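Local coordinates for protein 3,6-diketocamphane 1,6-monooxygenase (Pseudomonas putida, PDB 4UWM) that catalyses the FMNH2- and O2-dependent Baeyer-Villiger oxidation of a diketocamphane to a lactone in the degradation of (-)-camphor, at residues M1-T5 with A370-L375; S35-D39 with L362-K367; Y103-I107 with P196-V200; H233-Y237 with P248-H253. All coordinates share one frame; numbering follows the deposited sequence.

Contact 1: residues M1-T5 with A370-L375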
loop_
_atom_site.group_PDB
_atom_site.type_symbol
_atom_site.label_atom_id
_atom_site.label_comp_id
_atom_site.label_asym_id
_atom_site.label_seq_id
_atom_site.Cartn_x
_atom_site.Cartn_y
_atom_site.Cartn_z
ATOM N N MET A 1 -8.656 8.941 32.718
ATOM C CA MET A 1 -7.164 8.990 32.757
ATOM C C MET A 1 -6.646 10.263 32.071
ATOM O O MET A 1 -7.378 11.256 31.942
ATOM C CB MET A 1 -6.558 7.727 32.119
ATOM C CG MET A 1 -7.072 6.399 32.677
ATOM S SD MET A 1 -6.540 6.010 34.362
ATOM C CE MET A 1 -7.256 4.381 34.587
ATOM N N ALA A 2 -5.387 10.230 31.639
ATOM C CA ALA A 2 -4.752 11.381 30.999
ATOM C C ALA A 2 -5.193 11.561 29.540
ATOM O O ALA A 2 -5.576 10.597 28.868
ATOM C CB ALA A 2 -3.231 11.271 31.097
ATOM N N MET A 3 -5.160 12.807 29.072
ATOM C CA MET A 3 -5.291 13.130 27.649
ATOM C C MET A 3 -4.093 12.511 26.924
ATOM O O MET A 3 -2.957 12.598 27.414
ATOM C CB MET A 3 -5.303 14.648 27.455
ATOM C CG MET A 3 -5.498 15.123 26.021
ATOM S SD MET A 3 -5.005 16.834 25.755
ATOM C CE MET A 3 -3.232 16.711 26.009
ATOM N N GLU A 4 -4.349 11.862 25.784
ATOM C CA GLU A 4 -3.270 11.232 25.018
ATOM C C GLU A 4 -2.626 12.232 24.066
ATOM O O GLU A 4 -3.258 13.237 23.708
ATOM C CB GLU A 4 -3.792 10.024 24.231
ATOM C CG GLU A 4 -4.256 8.844 25.065
ATOM C CD GLU A 4 -3.122 8.078 25.748
ATOM O OE1 GLU A 4 -1.935 8.344 25.485
ATOM O OE2 GLU A 4 -3.420 7.187 26.563
ATOM N N THR A 5 -1.374 11.959 23.669
ATOM C CA THR A 5 -0.722 12.704 22.593
ATOM C C THR A 5 -0.825 11.896 21.278
ATOM O O THR A 5 -0.592 10.684 21.269
ATOM C CB THR A 5 0.764 13.012 22.904
ATOM O OG1 THR A 5 0.858 13.679 24.165
ATOM C CG2 THR A 5 1.379 13.954 21.842
ATOM N N ALA A 370 1.147 16.342 28.450
ATOM C CA ALA A 370 -0.108 15.603 28.380
ATOM C C ALA A 370 -0.431 14.746 29.611
ATOM O O ALA A 370 -1.599 14.668 29.992
ATOM C CB ALA A 370 -0.195 14.780 27.092
ATOM N N PRO A 371 0.578 14.099 30.233
ATOM C CA PRO A 371 0.261 13.323 31.440
ATOM C C PRO A 371 -0.411 14.140 32.556
ATOM O O PRO A 371 -1.106 13.573 33.395
ATOM C CB PRO A 371 1.633 12.841 31.906
ATOM C CG PRO A 371 2.418 12.730 30.647
ATOM C CD PRO A 371 1.993 13.930 29.850
ATOM N N LYS A 372 -0.221 15.456 32.538
ATOM C CA LYS A 372 -0.793 16.334 33.556
ATOM C C LYS A 372 -2.226 16.738 33.259
ATOM O O LYS A 372 -2.963 17.112 34.162
ATOM C CB LYS A 372 0.076 17.579 33.766
ATOM C CG LYS A 372 0.970 17.501 34.994
ATOM C CD LYS A 372 2.339 16.917 34.685
ATOM C CE LYS A 372 3.395 18.009 34.624
ATOM N NZ LYS A 372 4.707 17.488 34.151
ATOM N N ILE A 373 -2.626 16.664 31.992
ATOM C CA ILE A 373 -3.991 17.033 31.608
ATOM C C ILE A 373 -4.916 15.827 31.750
ATOM O O ILE A 373 -4.806 14.858 30.998
ATOM C CB ILE A 373 -4.078 17.607 30.170
ATOM C CG1 ILE A 373 -3.038 18.719 29.939
ATOM C CG2 ILE A 373 -5.495 18.074 29.860
ATOM C CD1 ILE A 373 -3.354 20.058 30.578
ATOM N N LEU A 374 -5.814 15.881 32.731
ATOM C CA LEU A 374 -6.778 14.797 32.957
ATOM C C LEU A 374 -8.117 15.154 32.325
ATOM O O LEU A 374 -8.437 16.335 32.165
ATOM C CB LEU A 374 -6.950 14.509 34.457
ATOM C CG LEU A 374 -5.731 14.123 35.310
ATOM C CD1 LEU A 374 -6.104 14.140 36.785
ATOM C CD2 LEU A 374 -5.145 12.768 34.921
ATOM N N LEU A 375 -8.898 14.142 31.963
ATOM C CA LEU A 375 -10.190 14.398 31.335
ATOM C C LEU A 375 -11.364 14.282 32.314
ATOM O O LEU A 375 -11.611 13.201 32.860
ATOM C CB LEU A 375 -10.407 13.479 30.134
ATOM C CG LEU A 375 -11.109 14.096 28.918
ATOM C CD1 LEU A 375 -11.092 13.085 27.793
ATOM C CD2 LEU A 375 -12.539 14.552 29.187
#
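Ala-2 and Leu-374 form a single backbone bridge, CA to CA 4.4 Å, with a hydrogen bond on each side of the pair. Here the two ends of a TIM-barrel chain meet: residues 1-5 lead into strand 4-9, while the tail that follows helix 356-369 supplies residues 370-375. One bond runs from Met-3 N to Ile-373 O at 2.8 Å and is almost straight, 176° at the hydrogen. Its partner, from Leu-375 N to Met-1 O, is longer at 3.3 Å, and the high mobility of Met-1 fits this weaker hold. Ile-373 O is also approached at 3.5 Å by Ala-2 CA in a CA-H...O contact. The tail itself is turned by a short 3-10 segment, in which Ile-373 N bonds back to Ala-370 O.

Among the side chains, Met-3 has the most surface buried by the contact. It runs extended from the backbone and then bends at chi3 (67°), which brings CE to 3.8 Å from Ala-370 CB; nearer the backbone, its CB meets Ile-373 CG2 at 4.2 Å. The end of Ile-373 leads elsewhere, onto helix 324-338, where it touches Ile-331 and Phe-335, while Met-3 also packs on Trp-341 and Leu-344. Leu-374, which is exposed, brings CD2 near the Met-1 carbonyl. Deeper in, the methyl of Ala-370 meets two oxygens, with CB 3.5 Å from Met-3 O and 3.3 Å from Thr-5 OG1.

Contact 2: residues S35-D39 with L362-K367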
loop_
_atom_site.group_PDB
_atom_site.type_symbol
_atom_site.label_atom_id
_atom_site.label_comp_id
_atom_site.label_asym_id
_atom_site.label_seq_id
_atom_site.Cartn_x
_atom_site.Cartn_y
_atom_site.Cartn_z
ATOM N N SER A 35 8.680 5.851 20.177
ATOM C CA SER A 35 9.712 5.843 21.233
ATOM C C SER A 35 9.384 6.753 22.430
ATOM O O SER A 35 9.819 6.484 23.543
ATOM C CB SER A 35 11.081 6.217 20.661
ATOM O OG SER A 35 11.152 7.607 20.393
ATOM N N VAL A 36 8.628 7.818 22.210
ATOM C CA VAL A 36 8.305 8.749 23.297
ATOM C C VAL A 36 6.848 8.623 23.748
ATOM O O VAL A 36 6.321 9.528 24.387
ATOM C CB VAL A 36 8.668 10.223 22.966
ATOM C CG1 VAL A 36 10.143 10.344 22.617
ATOM C CG2 VAL A 36 7.807 10.787 21.834
ATOM N N GLY A 37 6.207 7.505 23.385
ATOM C CA GLY A 37 4.876 7.150 23.883
ATOM C C GLY A 37 3.709 7.914 23.300
ATOM O O GLY A 37 2.645 8.019 23.927
ATOM N N ILE A 38 3.886 8.461 22.101
ATOM C CA ILE A 38 2.745 9.017 21.380
ATOM C C ILE A 38 1.786 7.857 21.021
ATOM O O ILE A 38 2.213 6.777 20.627
ATOM C CB ILE A 38 3.197 9.913 20.203
ATOM C CG1 ILE A 38 3.782 11.220 20.775
ATOM C CG2 ILE A 38 2.042 10.216 19.237
ATOM C CD1 ILE A 38 4.390 12.165 19.745
ATOM N N ASP A 39 0.493 8.075 21.245
ATOM C CA ASP A 39 -0.509 7.009 21.201
ATOM C C ASP A 39 -0.899 6.589 19.759
ATOM O O ASP A 39 -1.146 5.421 19.499
ATOM C CB ASP A 39 -1.791 7.465 21.905
ATOM C CG ASP A 39 -2.835 6.368 21.968
ATOM O OD1 ASP A 39 -2.501 5.282 22.469
ATOM O OD2 ASP A 39 -3.986 6.581 21.508
ATOM N N LEU A 362 8.213 17.118 20.852
ATOM C CA LEU A 362 7.277 15.997 20.954
ATOM C C LEU A 362 7.489 15.202 22.238
ATOM O O LEU A 362 6.506 14.813 22.887
ATOM C CB LEU A 362 7.335 15.083 19.710
ATOM C CG LEU A 362 6.855 15.661 18.370
ATOM C CD1 LEU A 362 7.005 14.573 17.308
ATOM C CD2 LEU A 362 5.411 16.153 18.431
ATOM N N GLU A 363 8.756 14.975 22.614
ATOM C CA GLU A 363 9.033 14.351 23.904
ATOM C C GLU A 363 8.456 15.154 25.074
ATOM O O GLU A 363 7.897 14.563 25.999
ATOM C CB GLU A 363 10.521 14.113 24.102
ATOM C CG GLU A 363 10.817 13.210 25.277
ATOM C CD GLU A 363 12.237 12.721 25.275
ATOM O OE1 GLU A 363 13.139 13.523 24.958
ATOM O OE2 GLU A 363 12.448 11.531 25.583
ATOM N N LEU A 364 8.563 16.480 25.022
ATOM C CA LEU A 364 8.058 17.331 26.099
ATOM C C LEU A 364 6.535 17.273 26.215
ATOM O O LEU A 364 5.994 17.138 27.320
ATOM C CB LEU A 364 8.526 18.776 25.925
ATOM C CG LEU A 364 10.009 19.037 26.196
ATOM C CD1 LEU A 364 10.346 20.489 25.892
ATOM C CD2 LEU A 364 10.393 18.668 27.626
ATOM N N ILE A 365 5.858 17.353 25.068
ATOM C CA ILE A 365 4.402 17.278 25.003
ATOM C C ILE A 365 3.913 15.942 25.563
ATOM O O ILE A 365 3.049 15.905 26.445
ATOM C CB ILE A 365 3.895 17.492 23.560
ATOM C CG1 ILE A 365 4.182 18.923 23.098
ATOM C CG2 ILE A 365 2.405 17.176 23.444
ATOM C CD1 ILE A 365 4.337 19.072 21.596
ATOM N N SER A 366 4.506 14.853 25.085
ATOM C CA SER A 366 4.050 13.500 25.407
ATOM C C SER A 366 4.349 13.079 26.853
ATOM O O SER A 366 3.500 12.447 27.498
ATOM C CB SER A 366 4.670 12.495 24.422
ATOM O OG SER A 366 4.341 11.159 24.758
ATOM N N LYS A 367 5.548 13.429 27.338
ATOM C CA LYS A 367 6.007 13.030 28.674
ATOM C C LYS A 367 5.733 14.054 29.786
ATOM O O LYS A 367 5.444 13.672 30.921
ATOM C CB LYS A 367 7.503 12.696 28.649
ATOM C CG LYS A 367 7.842 11.370 27.993
ATOM C CD LYS A 367 9.345 11.169 27.908
ATOM C CE LYS A 367 9.686 9.778 27.398
ATOM N NZ LYS A 367 11.134 9.641 27.080
#
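A chi1 of 175° on Ser-366 swings OG out opposite its own backbone N and over to the carbonyl of Val-36, while a chi1 of -72° on Ile-38 carries CG1 and then CD1 toward the same helix. The Ser-366 hydroxyl donates to Val-36 O in a short bond of 2.6 Å. It arrives off the C=O direction and 22° out of the carbonyl plane, and this is the one hydrogen bond across the two segments. Since Val-36 is the first residue to leave the helical conformation after helix 19-35, the serine of helix 356-369 serves a carbonyl at that helix's end.

Around this bond the contact is mostly van der Waals. Val-36, which gives the most surface, places CG1 against the extended chain of Glu-363, 4.0 Å from CG and 3.9 Å from OE2, the two side chains crossing at about a right angle. In the conformers given, Lys-367 NZ makes a salt bridge to Glu-363 OE2 at 2.7 Å, on the anti side of the carboxylate, which may steady the chain. On the other flank Ile-38 CG1 lies 4.0 Å from Ser-366 CB, and its CD1 reaches Leu-362 CB at 4.1 Å. Ile-38 and Ser-366 both touch Thr-5 of strand 4-9 as well, which ties the packing to the barrel wall.

Gly-37, with positive phi, is the C-prime residue of a Schellman motif, Ile-38 N bonding to Ala-33 O and Gly-37 N to Asp-34 O. A helix ended in this way before strand 40-43, with the C-terminal helix laid against the turn, forms an alpha-to-beta connection of the TIM barrel.

Contact 3: residues Y103-I107 with P196-V200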
loop_
_atom_site.group_PDB
_atom_site.type_symbol
_atom_site.label_atom_id
_atom_site.label_comp_id
_atom_site.label_asym_id
_atom_site.label_seq_id
_atom_site.Cartn_x
_atom_site.Cartn_y
_atom_site.Cartn_z
ATOM N N TYR A 103 -4.494 -0.117 14.921
ATOM C CA TYR A 103 -4.971 0.448 13.666
ATOM C C TYR A 103 -6.355 0.988 13.895
ATOM O O TYR A 103 -7.117 0.399 14.646
ATOM C CB TYR A 103 -4.979 -0.669 12.579
ATOM C CG TYR A 103 -5.538 -0.215 11.266
ATOM C CD1 TYR A 103 -6.908 -0.286 11.015
ATOM C CD2 TYR A 103 -4.705 0.310 10.276
ATOM C CE1 TYR A 103 -7.437 0.169 9.831
ATOM C CE2 TYR A 103 -5.226 0.766 9.072
ATOM C CZ TYR A 103 -6.592 0.679 8.856
ATOM O OH TYR A 103 -7.141 1.139 7.681
ATOM N N PHE A 104 -6.684 2.120 13.280
ATOM C CA PHE A 104 -8.082 2.484 13.100
ATOM C C PHE A 104 -8.246 3.180 11.769
ATOM O O PHE A 104 -7.254 3.540 11.134
ATOM C CB PHE A 104 -8.695 3.262 14.300
ATOM C CG PHE A 104 -8.037 4.584 14.606
ATOM C CD1 PHE A 104 -6.830 4.632 15.299
ATOM C CD2 PHE A 104 -8.656 5.785 14.232
ATOM C CE1 PHE A 104 -6.229 5.851 15.593
ATOM C CE2 PHE A 104 -8.051 7.009 14.516
ATOM C CZ PHE A 104 -6.843 7.029 15.212
ATOM N N LEU A 105 -9.491 3.355 11.340
ATOM C CA LEU A 105 -9.789 3.759 9.972
ATOM C C LEU A 105 -10.513 5.093 9.864
ATOM O O LEU A 105 -11.683 5.226 10.262
ATOM C CB LEU A 105 -10.613 2.646 9.280
ATOM C CG LEU A 105 -11.258 2.953 7.928
ATOM C CD1 LEU A 105 -10.194 3.130 6.838
ATOM C CD2 LEU A 105 -12.240 1.824 7.560
ATOM N N GLY A 106 -9.842 6.076 9.266
ATOM C CA GLY A 106 -10.515 7.312 8.894
ATOM C C GLY A 106 -11.122 7.168 7.517
ATOM O O GLY A 106 -10.455 6.693 6.597
ATOM N N ILE A 107 -12.387 7.575 7.370
ATOM C CA ILE A 107 -13.033 7.613 6.036
ATOM C C ILE A 107 -13.484 9.015 5.678
ATOM O O ILE A 107 -13.763 9.808 6.562
ATOM C CB ILE A 107 -14.238 6.648 5.948
ATOM C CG1 ILE A 107 -15.381 7.109 6.884
ATOM C CG2 ILE A 107 -13.789 5.230 6.256
ATOM C CD1 ILE A 107 -16.704 6.389 6.649
ATOM N N PRO A 196 -12.784 -2.320 11.923
ATOM C CA PRO A 196 -11.959 -1.478 12.794
ATOM C C PRO A 196 -12.810 -0.347 13.347
ATOM O O PRO A 196 -13.883 -0.034 12.789
ATOM C CB PRO A 196 -10.911 -0.905 11.819
ATOM C CG PRO A 196 -11.673 -0.768 10.545
ATOM C CD PRO A 196 -12.595 -1.978 10.497
ATOM N N GLU A 197 -12.341 0.300 14.411
ATOM C CA GLU A 197 -12.960 1.553 14.809
ATOM C C GLU A 197 -12.824 2.547 13.655
ATOM O O GLU A 197 -11.758 2.619 13.038
ATOM C CB GLU A 197 -12.308 2.105 16.075
ATOM C CG GLU A 197 -12.889 3.440 16.516
ATOM C CD GLU A 197 -12.516 3.813 17.943
ATOM O OE1 GLU A 197 -11.769 3.044 18.584
ATOM O OE2 GLU A 197 -12.973 4.877 18.409
ATOM N N ILE A 198 -13.896 3.285 13.371
ATOM C CA ILE A 198 -13.961 4.190 12.222
ATOM C C ILE A 198 -14.007 5.633 12.719
ATOM O O ILE A 198 -14.720 5.931 13.685
ATOM C CB ILE A 198 -15.166 3.846 11.310
ATOM C CG1 ILE A 198 -14.917 2.492 10.632
ATOM C CG2 ILE A 198 -15.472 4.940 10.306
ATOM C CD1 ILE A 198 -16.080 1.985 9.808
ATOM N N ALA A 199 -13.207 6.502 12.087
ATOM C CA ALA A 199 -13.156 7.923 12.409
ATOM C C ALA A 199 -13.549 8.788 11.231
ATOM O O ALA A 199 -13.419 8.377 10.078
ATOM C CB ALA A 199 -11.767 8.286 12.918
ATOM N N VAL A 200 -14.083 9.978 11.522
ATOM C CA VAL A 200 -14.351 10.969 10.478
ATOM C C VAL A 200 -13.891 12.335 10.989
ATOM O O VAL A 200 -13.846 12.575 12.191
ATOM C CB VAL A 200 -15.834 11.032 10.023
ATOM C CG1 VAL A 200 -16.340 9.674 9.552
ATOM C CG2 VAL A 200 -16.732 11.599 11.113
HETATM O O HOH W 1 -9.676 -0.291 15.385
#
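Leu-105, Ala-199 and Ile-107 have the most surface buried here, and their backbones also carry the ladder that joins the two parallel strands. Leu-105 uses both polar backbone atoms: its N donates to Glu-197 O at 2.9 Å, and its O accepts from Ala-199 N at 2.7 Å, a donor tilted 33° from the carbonyl plane. Ala-199 O then takes Ile-107 N at 3.0 Å. The short strand segments diverge by 40°, consistent with the twist of a barrel sheet.

Leu-105 and Ile-198 turn to one face of the sheet. There Leu-105 CB rests on Pro-196 CG at 3.8 Å, and its CD2 runs alongside Ile-198 CG1. Trp-154 and Leu-147 of helix 139-155 cover this outer face. Ile-107, at chi1 66°, directs CG1 across to Val-200, whose CG1, in the conformer given, lies beside it at 3.8 Å. On the opposite face, that of Gly-106 and Ala-199, the alanine methyl meets the edge of the Phe-104 ring, CB to CD2 4.2 Å, and also touches Met-76, an FMN-binding residue.

Where the strands begin, water 1 extends the ladder, donating to Tyr-103 O at 2.8 Å and accepting from Glu-197 N. Strands 105-108 and 198-202 are adjacent and parallel, and helix 139-155 in the chain between them packs on their outer face: a beta-alpha-beta crossover of the TIM barrel, beside the flavin site.

Contact 4: residues H233-Y237 with P248-H253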
loop_
_atom_site.group_PDB
_atom_site.type_symbol
_atom_site.label_atom_id
_atom_site.label_comp_id
_atom_site.label_asym_id
_atom_site.label_seq_id
_atom_site.Cartn_x
_atom_site.Cartn_y
_atom_site.Cartn_z
ATOM N N HIS A 233 -19.139 21.432 17.458
ATOM C CA HIS A 233 -18.799 20.074 17.021
ATOM C C HIS A 233 -19.276 19.046 18.032
ATOM O O HIS A 233 -19.954 18.082 17.659
ATOM C CB HIS A 233 -17.286 19.935 16.769
ATOM C CG HIS A 233 -16.861 20.372 15.402
ATOM N ND1 HIS A 233 -15.678 19.966 14.824
ATOM C CD2 HIS A 233 -17.474 21.167 14.488
ATOM C CE1 HIS A 233 -15.576 20.502 13.621
ATOM N NE2 HIS A 233 -16.654 21.232 13.392
ATOM N N TRP A 234 -18.942 19.255 19.305
ATOM C CA TRP A 234 -19.359 18.311 20.337
ATOM C C TRP A 234 -20.886 18.295 20.562
ATOM O O TRP A 234 -21.450 17.225 20.778
ATOM C CB TRP A 234 -18.579 18.472 21.646
ATOM C CG TRP A 234 -18.855 17.317 22.537
ATOM C CD1 TRP A 234 -19.696 17.296 23.603
ATOM C CD2 TRP A 234 -18.355 15.985 22.391
ATOM N NE1 TRP A 234 -19.726 16.045 24.157
ATOM C CE2 TRP A 234 -18.916 15.215 23.431
ATOM C CE3 TRP A 234 -17.475 15.366 21.490
ATOM C CZ2 TRP A 234 -18.632 13.856 23.599
ATOM C CZ3 TRP A 234 -17.187 14.021 21.661
ATOM C CH2 TRP A 234 -17.770 13.277 22.704
ATOM N N GLU A 235 -21.527 19.469 20.492
ATOM C CA GLU A 235 -22.991 19.566 20.526
ATOM C C GLU A 235 -23.622 18.662 19.467
ATOM O O GLU A 235 -24.442 17.803 19.790
ATOM C CB GLU A 235 -23.462 21.007 20.275
ATOM C CG GLU A 235 -23.309 21.965 21.444
ATOM C CD GLU A 235 -23.789 23.367 21.116
ATOM O OE1 GLU A 235 -24.319 23.588 20.011
ATOM O OE2 GLU A 235 -23.636 24.258 21.969
ATOM N N VAL A 236 -23.225 18.862 18.202
ATOM C CA VAL A 236 -23.794 18.134 17.071
ATOM C C VAL A 236 -23.556 16.632 17.206
ATOM O O VAL A 236 -24.474 15.837 17.005
ATOM C CB VAL A 236 -23.284 18.682 15.716
ATOM C CG1 VAL A 236 -23.676 17.752 14.573
ATOM C CG2 VAL A 236 -23.837 20.084 15.469
ATOM N N TYR A 237 -22.332 16.256 17.579
ATOM C CA TYR A 237 -21.959 14.848 17.746
ATOM C C TYR A 237 -22.757 14.153 18.836
ATOM O O TYR A 237 -23.273 13.056 18.608
ATOM C CB TYR A 237 -20.466 14.712 18.088
ATOM C CG TYR A 237 -19.994 13.284 18.319
ATOM C CD1 TYR A 237 -19.669 12.442 17.239
ATOM C CD2 TYR A 237 -19.839 12.782 19.606
ATOM C CE1 TYR A 237 -19.225 11.140 17.456
ATOM C CE2 TYR A 237 -19.395 11.488 19.825
ATOM C CZ TYR A 237 -19.084 10.669 18.746
ATOM O OH TYR A 237 -18.636 9.373 18.967
ATOM N N PRO A 248 -22.221 9.233 24.296
ATOM C CA PRO A 248 -21.054 9.942 23.749
ATOM C C PRO A 248 -19.888 9.958 24.743
ATOM O O PRO A 248 -20.097 10.229 25.926
ATOM C CB PRO A 248 -21.570 11.374 23.504
ATOM C CG PRO A 248 -23.042 11.363 23.811
ATOM C CD PRO A 248 -23.303 10.167 24.671
ATOM N N ASP A 249 -18.683 9.664 24.253
ATOM C CA ASP A 249 -17.468 9.586 25.064
ATOM C C ASP A 249 -16.423 10.619 24.600
ATOM O O ASP A 249 -15.823 10.465 23.529
ATOM C CB ASP A 249 -16.898 8.165 24.990
ATOM C CG ASP A 249 -15.730 7.936 25.934
ATOM O OD1 ASP A 249 -15.226 8.899 26.548
ATOM O OD2 ASP A 249 -15.290 6.776 26.048
ATOM N N ARG A 250 -16.206 11.652 25.418
ATOM C CA ARG A 250 -15.269 12.729 25.092
ATOM C C ARG A 250 -13.847 12.247 24.859
ATOM O O ARG A 250 -13.113 12.854 24.080
ATOM C CB ARG A 250 -15.260 13.809 26.177
ATOM C CG ARG A 250 -16.358 14.848 26.045
ATOM C CD ARG A 250 -16.175 15.954 27.069
ATOM N NE ARG A 250 -17.388 16.748 27.236
ATOM C CZ ARG A 250 -17.721 17.791 26.481
ATOM N NH1 ARG A 250 -16.934 18.188 25.484
ATOM N NH2 ARG A 250 -18.852 18.436 26.723
ATOM N N SER A 251 -13.455 11.166 25.534
ATOM C CA SER A 251 -12.084 10.665 25.422
ATOM C C SER A 251 -11.761 10.102 24.023
ATOM O O SER A 251 -10.607 9.884 23.694
ATOM C CB SER A 251 -11.787 9.641 26.509
ATOM O OG SER A 251 -12.575 8.482 26.333
ATOM N N ARG A 252 -12.789 9.876 23.213
ATOM C CA ARG A 252 -12.609 9.409 21.841
ATOM C C ARG A 252 -12.414 10.590 20.880
ATOM O O ARG A 252 -11.922 10.413 19.759
ATOM C CB ARG A 252 -13.804 8.551 21.403
ATOM C CG ARG A 252 -13.981 7.258 22.191
ATOM C CD ARG A 252 -15.154 6.433 21.660
ATOM N NE ARG A 252 -14.974 5.996 20.263
ATOM C CZ ARG A 252 -15.969 5.772 19.400
ATOM N NH1 ARG A 252 -17.235 5.947 19.764
ATOM N NH2 ARG A 252 -15.703 5.366 18.155
ATOM N N HIS A 253 -12.799 11.789 21.319
ATOM C CA HIS A 253 -12.639 12.998 20.520
ATOM C C HIS A 253 -11.157 13.340 20.353
ATOM O O HIS A 253 -10.420 13.422 21.338
ATOM C CB HIS A 253 -13.401 14.163 21.152
ATOM C CG HIS A 253 -13.635 15.312 20.223
ATOM N ND1 HIS A 253 -14.191 16.501 20.641
ATOM C CD2 HIS A 253 -13.388 15.460 18.897
ATOM C CE1 HIS A 253 -14.284 17.328 19.613
ATOM N NE2 HIS A 253 -13.805 16.721 18.543
HETATM O O HOH W 2 -18.342 8.669 21.557
#
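Stacking dominates this contact, with the guanidinium of Arg-250, in the conformer given, laid on the indole of Trp-234. Their centres are 3.8 Å apart and the planes differ by 27°. The charge sits over the five-membered ring, giving a cation-pi contact, while the extended arginine chain puts CG over the six-membered ring in a CH-pi contact, 3.9 Å from its centroid. On the opposite face Tyr-237 CD2 lies 3.5 Å above the indole plane, toward the rim, so both faces meet side chains and rotation is probably limited. The His-253 ring, its plane 25° from that of the indole, is slid aside and barely overlaps it, ND1 coming within 3.6 Å of Trp-234 CE3.

The apolar part belongs to Pro-248, whose CB approaches Trp-234 CZ2 at 3.8 Å and, more loosely, Tyr-237 CE2.

No hydrogen bond runs directly between the segments. Water 2, in the plane of the Tyr-237 ring, donates to its OH at 2.7 Å and accepts from Asp-249 N at 2.9 Å; the same hydroxyl is bonded to Phe-218 O. His-253 NE2 is held by Ser-222 OG. Asp-249 OD1 accepts from Ser-251 OG and Ser-251 N, both from one face of its plane, in an Asx turn. Segment 248-253, folded back on helix 227-244 and leading into strand 254-261, is an alpha-to-beta loop of the TIM barrel.

How the contacts relate
Contacts 2, 3 and 4 are all nested within the loop closed by contact 1. Contacts 1 and 2 adjoin, centres 12 Å apart: Thr-5 O probably bonds to Asp-39 N at 2.8 Å, and Ala-370 N to Ile-365 O at 2.8 Å. Leu-375 CD1 of contact 1 packs on Ser-251 CA of contact 4 at 3.5 Å. Contacts 3 and 4 are joined by a salt bridge, Glu-197 OE2 to Arg-252 NH2 at 2.8 Å, whereas contact 2 touches neither of them. Contact 3 approaches the flavin, the Val-200 side chain lying about 6 Å from FMN; the Tyr-237 side chain of contact 4 is about 11 Å from it, and contacts 1 and 2 lie away from the site.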